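Local coordinates for cobalamin-binding protein (Desulfitobacterium hafniense, PDB 4JGI), which binds methylcobalamin through a Rossmann-type domain and probably serves as the corrinoid-carrying subunit of an O-demethylase system, at residues A95-D100 with K130-K135; D155-T160 with V175-V180. One frame throughout, in Å; residues are numbered along the deposited sequence.

Interaction 1: A95-D100 with K130-K135; sequences ATVEGD and KIIVDK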
# COMPACT_ATOMS: atom_id res chain seq x y z
N ALA A 95 -1.22 4.44 10.26
CA ALA A 95 -1.25 5.69 11.01
C ALA A 95 -0.07 6.53 10.76
O ALA A 95 1.04 6.02 10.52
CB ALA A 95 -1.21 5.33 12.51
N THR A 96 -0.28 7.84 10.80
CA THR A 96 0.78 8.75 10.98
C THR A 96 0.93 8.90 12.51
O THR A 96 -0.04 9.16 13.19
CB THR A 96 0.54 10.08 10.26
OG1 THR A 96 0.59 9.90 8.82
CG2 THR A 96 1.54 11.11 10.71
N VAL A 97 2.12 8.64 13.00
CA VAL A 97 2.35 8.45 14.42
C VAL A 97 2.42 9.75 15.22
O VAL A 97 2.55 10.82 14.70
CB VAL A 97 3.66 7.68 14.61
CG1 VAL A 97 3.59 6.29 14.02
CG2 VAL A 97 4.89 8.43 14.16
N GLU A 98 2.36 9.58 16.53
CA GLU A 98 2.35 10.63 17.46
C GLU A 98 3.59 11.55 17.20
O GLU A 98 4.76 11.15 17.07
CB GLU A 98 2.33 10.07 18.91
CG GLU A 98 2.29 11.20 19.98
CD GLU A 98 1.83 10.74 21.34
OE1 GLU A 98 0.70 10.45 21.54
OE2 GLU A 98 2.70 10.69 22.25
N GLY A 99 3.27 12.83 17.13
CA GLY A 99 4.29 13.86 16.95
C GLY A 99 4.26 14.39 15.55
O GLY A 99 4.89 15.41 15.30
N ASP A 100 3.50 13.71 14.66
CA ASP A 100 3.49 14.03 13.25
C ASP A 100 2.13 14.34 12.66
O ASP A 100 1.15 13.68 12.91
CB ASP A 100 4.19 12.92 12.49
CG ASP A 100 5.05 13.42 11.37
OD1 ASP A 100 4.42 13.89 10.36
OD2 ASP A 100 6.31 13.41 11.43
N LYS A 130 -0.68 4.08 22.19
CA LYS A 130 -1.69 3.21 22.84
C LYS A 130 -2.92 2.95 21.96
O LYS A 130 -3.56 1.94 21.94
CB LYS A 130 -2.17 3.78 24.15
CG LYS A 130 -1.19 3.73 25.26
CD LYS A 130 -1.70 4.46 26.51
CE LYS A 130 -0.62 4.45 27.56
NZ LYS A 130 -0.89 5.51 28.56
N ILE A 131 -3.28 3.96 21.18
CA ILE A 131 -4.42 3.83 20.22
C ILE A 131 -4.11 2.89 19.05
O ILE A 131 -4.94 2.11 18.62
CB ILE A 131 -4.83 5.23 19.72
CG1 ILE A 131 -5.26 6.08 20.95
CG2 ILE A 131 -5.87 5.14 18.60
CD1 ILE A 131 -6.61 6.48 21.06
N ILE A 132 -2.90 3.00 18.49
CA ILE A 132 -2.45 2.02 17.52
C ILE A 132 -2.47 0.58 18.09
O ILE A 132 -3.05 -0.29 17.44
CB ILE A 132 -1.07 2.32 16.97
CG1 ILE A 132 -0.98 3.79 16.36
CG2 ILE A 132 -0.58 1.24 15.99
CD1 ILE A 132 0.38 4.21 15.91
N VAL A 133 -1.87 0.41 19.27
CA VAL A 133 -1.86 -0.92 19.85
C VAL A 133 -3.26 -1.45 20.14
O VAL A 133 -3.59 -2.64 19.82
CB VAL A 133 -0.98 -0.95 21.11
CG1 VAL A 133 -1.13 -2.31 21.85
CG2 VAL A 133 0.42 -0.64 20.78
N ASP A 134 -4.17 -0.62 20.66
CA ASP A 134 -5.55 -1.04 20.85
C ASP A 134 -6.26 -1.47 19.56
O ASP A 134 -6.97 -2.49 19.50
CB ASP A 134 -6.33 -0.01 21.66
CG ASP A 134 -5.86 0.01 23.20
OD1 ASP A 134 -5.09 -0.88 23.66
OD2 ASP A 134 -6.21 0.94 23.95
N LYS A 135 -5.97 -0.77 18.45
CA LYS A 135 -6.56 -1.13 17.21
C LYS A 135 -6.03 -2.50 16.69
O LYS A 135 -6.74 -3.26 16.14
CB LYS A 135 -6.31 -0.05 16.15
CG LYS A 135 -7.18 -0.23 14.91
CD LYS A 135 -8.68 -0.00 15.20
CE LYS A 135 -9.50 0.10 13.96
NZ LYS A 135 -10.89 0.45 14.43

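Interaction 2: D155-T160 with V175-V180; sequences DSMRET and VIIGGV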
# COMPACT_ATOMS: atom_id res chain seq x y z
N ASP A 155 10.95 8.33 16.75
CA ASP A 155 10.88 7.77 18.10
C ASP A 155 9.54 7.08 18.44
O ASP A 155 9.52 5.96 19.03
CB ASP A 155 11.20 8.85 19.14
CG ASP A 155 12.63 9.28 19.10
OD1 ASP A 155 13.43 8.53 18.51
OD2 ASP A 155 12.91 10.40 19.58
N SER A 156 8.41 7.69 18.09
CA SER A 156 7.12 7.09 18.35
C SER A 156 6.97 5.78 17.55
O SER A 156 6.27 4.88 17.99
CB SER A 156 5.95 8.01 17.97
OG SER A 156 5.94 9.19 18.69
N MET A 157 7.54 5.70 16.36
CA MET A 157 7.55 4.43 15.61
C MET A 157 8.22 3.32 16.44
O MET A 157 7.69 2.20 16.54
CB MET A 157 8.21 4.49 14.26
CG MET A 157 7.58 5.37 13.23
SD MET A 157 8.57 5.40 11.73
CE MET A 157 7.61 6.42 10.62
N ARG A 158 9.38 3.64 17.00
CA ARG A 158 10.11 2.67 17.84
C ARG A 158 9.29 2.33 19.06
O ARG A 158 9.19 1.12 19.40
CB ARG A 158 11.44 3.27 18.24
CG ARG A 158 12.25 2.30 19.11
CD ARG A 158 13.64 2.79 19.47
NE ARG A 158 13.64 4.18 19.83
CZ ARG A 158 13.09 4.70 20.92
NH1 ARG A 158 12.53 3.94 21.87
NH2 ARG A 158 13.14 6.03 21.07
N GLU A 159 8.69 3.31 19.70
CA GLU A 159 7.82 3.03 20.80
C GLU A 159 6.61 2.15 20.50
O GLU A 159 6.18 1.29 21.31
CB GLU A 159 7.34 4.33 21.42
CG GLU A 159 8.49 5.13 22.01
CD GLU A 159 8.11 6.58 22.31
OE1 GLU A 159 6.96 7.00 21.96
OE2 GLU A 159 8.94 7.29 22.93
N THR A 160 6.04 2.33 19.30
CA THR A 160 4.90 1.51 18.87
C THR A 160 5.35 0.03 18.69
O THR A 160 4.67 -0.90 19.18
CB THR A 160 4.36 2.00 17.54
OG1 THR A 160 3.94 3.36 17.69
CG2 THR A 160 3.19 1.19 17.07
N VAL A 175 5.56 -5.12 10.23
CA VAL A 175 5.59 -3.66 10.40
C VAL A 175 6.33 -3.05 9.23
O VAL A 175 7.47 -3.37 8.96
CB VAL A 175 6.26 -3.21 11.67
CG1 VAL A 175 6.26 -1.70 11.79
CG2 VAL A 175 5.50 -3.83 12.88
N ILE A 176 5.65 -2.14 8.51
CA ILE A 176 6.28 -1.37 7.42
C ILE A 176 6.23 0.12 7.81
O ILE A 176 5.20 0.59 8.29
CB ILE A 176 5.65 -1.68 6.05
CG1 ILE A 176 6.44 -0.96 4.94
CG2 ILE A 176 4.19 -1.28 5.97
CD1 ILE A 176 6.03 -1.42 3.56
N ILE A 177 7.34 0.82 7.57
CA ILE A 177 7.40 2.24 7.84
C ILE A 177 7.63 2.99 6.51
O ILE A 177 8.23 2.49 5.56
CB ILE A 177 8.47 2.62 8.89
CG1 ILE A 177 9.88 2.28 8.34
CG2 ILE A 177 8.12 1.86 10.18
CD1 ILE A 177 10.98 2.75 9.24
N GLY A 178 7.14 4.23 6.54
CA GLY A 178 7.34 5.15 5.43
C GLY A 178 7.35 6.56 5.93
O GLY A 178 7.07 6.87 7.07
N GLY A 179 7.74 7.45 5.02
CA GLY A 179 7.83 8.89 5.35
C GLY A 179 9.10 9.48 4.75
O GLY A 179 10.02 8.79 4.32
N VAL A 180 9.14 10.81 4.74
CA VAL A 180 10.27 11.51 4.12
C VAL A 180 11.69 10.98 4.38
O VAL A 180 12.41 10.72 3.47
CB VAL A 180 10.17 13.02 4.36
CG1 VAL A 180 11.47 13.69 3.94
CG2 VAL A 180 8.98 13.61 3.58

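Interaction 1: A95-D100 with K130-K135
I132 reaches from helix 129-139 to the end of strand 91-96 and meets A95 and V97 with one methyl group. Its CD1 lies 3.9 Å from CB of A95. The same CD1 is 4.3 Å from CG1 of V97, a looser touch. CG1 of I132 follows behind, 4.2 Å from CB of A95. No hydrogen bond crosses between the segments, and all three residues are buried.

The torsions of I132 explain the reach. CG1 stands opposite the carbonyl carbon (chi1 -55°), and the branch then runs straight out to CD1 (chi2 175°). The longer arm thus goes to the strand. V127 and L146 also touch I132.

On the strand side, the backbone is fixed by hydrogen bonds of A95 and V97 to the neighbouring strand 143-147. CB of T96 points away from the helix. V97 to D100 form a type II beta turn, closed by D100 N to V97 O at 3.0 Å. G99 takes a positive phi of 105° in this turn, a backbone shape that suits glycine. The carboxylate of D100 is held at both oxygens: OD1 bonds to ND1 of H102, the axial cobalt ligand, and OD2 takes the backbone N-H groups of V149 and L150. D100 thus stands in the second shell of the cobalt and probably fixes the rotation of the H102 ring. Both G99 and D100 touch the cobalamin.

This helix-on-sheet packing, leading into a turn that ends on the Asp of the Asp-X-His-X-X-Gly motif, is characteristic of the Rossmann-like B12-binding domain that carries cobalamin base-off and His-on.

Interaction 2: D155-T160 with V175-V180
M157 crosses I177 at a slant, with its sulfur against CB and CG2 of the isoleucine. SD is 3.9 Å from I177 CG2 and 4.0 Å from I177 CB. The thioether then continues past I177 toward the glycines. Its terminal CE lies 3.6 Å from G178 O, a van der Waals touch on a backbone carbonyl.

M157 is extended beyond CG (chi2 176°, chi3 177°), which carries the methyl to the end of the strand. I177 has CG1 between its backbone N and carbonyl carbon (chi1 65°). This sets CG2 opposite the carbonyl carbon, so that the CB-CG2 bond meets the sulfur.

The contact joins helix 151-166 to strand 174-178, two parts of a right-handed beta-alpha-beta crossover in the Rossmann-like fold. L146 of strand 143-147 and V190 of helix 184-190 also touch M157.

Within the helix, S156 O accepts two bonds, from T160 N and from T160 OG1 at 2.8 Å, on opposite faces of its carbonyl plane. R158 NH2 forms a salt bridge with D155 OD1, at a rather long 3.6 Å. G178 and the next residue, G179, belong to the cobalamin pocket, and G179 N makes a weak hydrogen bond to the cofactor.

How the interactions relate
The two contacts lie in the same Rossmann-like B12-binding domain, with their centres 10 Å apart. Both segments of interaction 1 precede those of interaction 2 in the sequence. Both contacts rest on the same parallel sheet, where strand 143-147 separates strands 91-96 and 174-178. Helices 129-139 and 151-166 pack side by side, joined by I132 CG2 and T160 CG2 at 3.9 Å. V97 also packs on S156 and M157. E98 O and S156 OG, 2.8 Å apart, probably form a hydrogen bond. The strand segments of both contacts lead into loops that reach the cobalamin, so a shared core lies beneath loops that contribute to one cobalamin pocket.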